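Local structure of glucosamine kinase (Streptacidiphilus jiangxiensis, 6HWJ) at residues F301-I306 against G341-L346. The protein catalyses the ATP- and magnesium-dependent phosphorylation of D-glucosamine to D-glucosamine 6-phosphate, and acts more weakly on glucose. Sequence-based numbering, arbitrary orientation.
Sequences FHVGQI and GMTASL. With MG (magnesium ion), chain C.
M342 and S345, one turn apart on helix 335-356, dock against F301 and V303 in the magnesium-binding loop ahead of strand 306-309, joining apolar packing to a single hydrogen bond in a mostly buried interface. The side chain of M342 bends at its second and third torsions (56° and 71°), bringing the methyl CE over one face of the F301 ring, 3.5 Å from the ring centroid. This is a CH-pi contact; the sulfur lies farther out and oblique, completing a Met-aromatic pair. A flexible, unbranched side chain suits the site, because CE also reaches I306 CG1 at 3.8 Å while SD packs on V303 CG1. That same V303 methyl meets L346 CD2, extending the apolar patch along the helix. S345, small and polar, lets the loop backbone come close: V303 N donates to its OG over 2.9 Å, almost straight at 174°. G341 does likewise without a side chain, its CA 3.4 Å from F301 O. Beyond the 3-10 turn, Q305 binds magnesium through OE1 at 2.1 Å together with D317, and its NE2 is hydrogen-bonded to the backbone of D300, a glucosamine-binding residue. The chemistry thus gives a buried backbone N-H its acceptor and ties the start of the metal-binding turn to the helix, while Q305, two residues on, turns its side chain away from that interface to the ion.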
loop_
_atom_site.group_PDB
_atom_site.type_symbol
_atom_site.label_atom_id
_atom_site.label_comp_id
_atom_site.label_asym_id
_atom_site.label_seq_id
_atom_site.Cartn_x
_atom_site.Cartn_y
_atom_site.Cartn_z
ATOM N N PHE A 301 -2.017 4.151 -4.032
ATOM C CA PHE A 301 -0.970 5.163 -4.149
ATOM C C PHE A 301 -1.570 6.535 -3.911
ATOM O O PHE A 301 -2.502 6.940 -4.619
ATOM C CB PHE A 301 -0.326 5.054 -5.536
ATOM C CG PHE A 301 1.007 5.731 -5.659
ATOM C CD1 PHE A 301 2.056 5.405 -4.817
ATOM C CD2 PHE A 301 1.222 6.661 -6.650
ATOM C CE1 PHE A 301 3.276 6.022 -4.948
ATOM C CE2 PHE A 301 2.453 7.283 -6.775
ATOM C CZ PHE A 301 3.480 6.950 -5.923
ATOM N N HIS A 302 -1.033 7.248 -2.923
ATOM C CA HIS A 302 -1.491 8.591 -2.576
ATOM C C HIS A 302 -0.439 9.197 -1.660
ATOM O O HIS A 302 0.515 8.522 -1.248
ATOM C CB HIS A 302 -2.878 8.556 -1.923
ATOM C CG HIS A 302 -2.950 7.715 -0.690
ATOM N ND1 HIS A 302 -2.512 8.155 0.533
ATOM C CD2 HIS A 302 -3.425 6.459 -0.488
ATOM C CE1 HIS A 302 -2.708 7.208 1.440
ATOM N NE2 HIS A 302 -3.258 6.165 0.843
ATOM N N VAL A 303 -0.617 10.482 -1.333
ATOM C CA VAL A 303 0.454 11.196 -0.629
ATOM C C VAL A 303 0.692 10.609 0.745
ATOM O O VAL A 303 1.771 10.768 1.312
ATOM C CB VAL A 303 0.159 12.712 -0.509
ATOM C CG1 VAL A 303 -0.035 13.325 -1.866
ATOM C CG2 VAL A 303 -1.040 12.955 0.411
ATOM N N GLY A 304 -0.318 9.965 1.335
ATOM C CA GLY A 304 -0.132 9.321 2.629
ATOM C C GLY A 304 0.818 8.147 2.606
ATOM O O GLY A 304 1.201 7.676 3.678
ATOM N N GLN A 305 1.172 7.643 1.422
ATOM C CA GLN A 305 2.096 6.527 1.291
ATOM C C GLN A 305 3.519 7.009 1.028
ATOM O O GLN A 305 4.400 6.191 0.758
ATOM C CB GLN A 305 1.675 5.596 0.159
ATOM C CG GLN A 305 0.195 5.203 0.141
ATOM C CD GLN A 305 -0.183 4.282 1.277
ATOM O OE1 GLN A 305 0.380 4.352 2.380
ATOM N NE2 GLN A 305 -1.147 3.385 1.013
ATOM N N ILE A 306 3.750 8.321 1.054
ATOM C CA ILE A 306 5.072 8.886 0.767
ATOM C C ILE A 306 5.609 9.530 2.033
ATOM O O ILE A 306 5.044 10.518 2.529
ATOM C CB ILE A 306 5.031 9.909 -0.384
ATOM C CG1 ILE A 306 4.327 9.327 -1.620
ATOM C CG2 ILE A 306 6.463 10.347 -0.722
ATOM C CD1 ILE A 306 5.072 8.196 -2.314
ATOM N N GLY A 341 -4.258 8.066 -8.729
ATOM C CA GLY A 341 -4.272 8.055 -7.263
ATOM C C GLY A 341 -3.462 9.206 -6.681
ATOM O O GLY A 341 -3.915 9.903 -5.773
ATOM N N MET A 342 -2.277 9.453 -7.227
ATOM C CA MET A 342 -1.428 10.515 -6.693
ATOM C C MET A 342 -1.919 11.894 -7.117
ATOM O O MET A 342 -1.951 12.810 -6.293
ATOM C CB MET A 342 0.030 10.305 -7.114
ATOM C CG MET A 342 1.008 11.236 -6.421
ATOM S SD MET A 342 0.932 11.129 -4.613
ATOM C CE MET A 342 1.666 9.519 -4.327
ATOM N N THR A 343 -2.345 12.064 -8.374
ATOM C CA THR A 343 -2.809 13.385 -8.796
ATOM C C THR A 343 -4.110 13.748 -8.086
ATOM O O THR A 343 -4.310 14.907 -7.713
ATOM C CB THR A 343 -3.006 13.466 -10.316
ATOM O OG1 THR A 343 -3.952 12.477 -10.740
ATOM C CG2 THR A 343 -1.689 13.257 -11.048
ATOM N N ALA A 344 -5.021 12.779 -7.919
ATOM C CA ALA A 344 -6.200 13.018 -7.095
ATOM C C ALA A 344 -5.791 13.420 -5.671
ATOM O O ALA A 344 -6.321 14.381 -5.103
ATOM C CB ALA A 344 -7.076 11.767 -7.048
ATOM N N SER A 345 -4.855 12.671 -5.077
ATOM C CA SER A 345 -4.399 12.967 -3.723
ATOM C C SER A 345 -3.843 14.392 -3.612
ATOM O O SER A 345 -4.122 15.100 -2.639
ATOM C CB SER A 345 -3.339 11.946 -3.310
ATOM O OG SER A 345 -3.051 12.031 -1.933
ATOM N N LEU A 346 -3.075 14.831 -4.606
ATOM C CA LEU A 346 -2.533 16.190 -4.592
ATOM C C LEU A 346 -3.647 17.224 -4.657
ATOM O O LEU A 346 -3.616 18.234 -3.941
ATOM C CB LEU A 346 -1.567 16.388 -5.754
ATOM C CG LEU A 346 -0.254 15.592 -5.629
ATOM C CD1 LEU A 346 0.549 15.655 -6.898
ATOM C CD2 LEU A 346 0.567 16.091 -4.456
HETATM MG MG MG C . -0.369 3.563 4.155
HETATM O O HOH W 1 -0.436 5.668 4.830
HETATM O O HOH W 2 1.515 3.710 4.930
HETATM O O HOH W 3 -0.718 3.169 6.261
#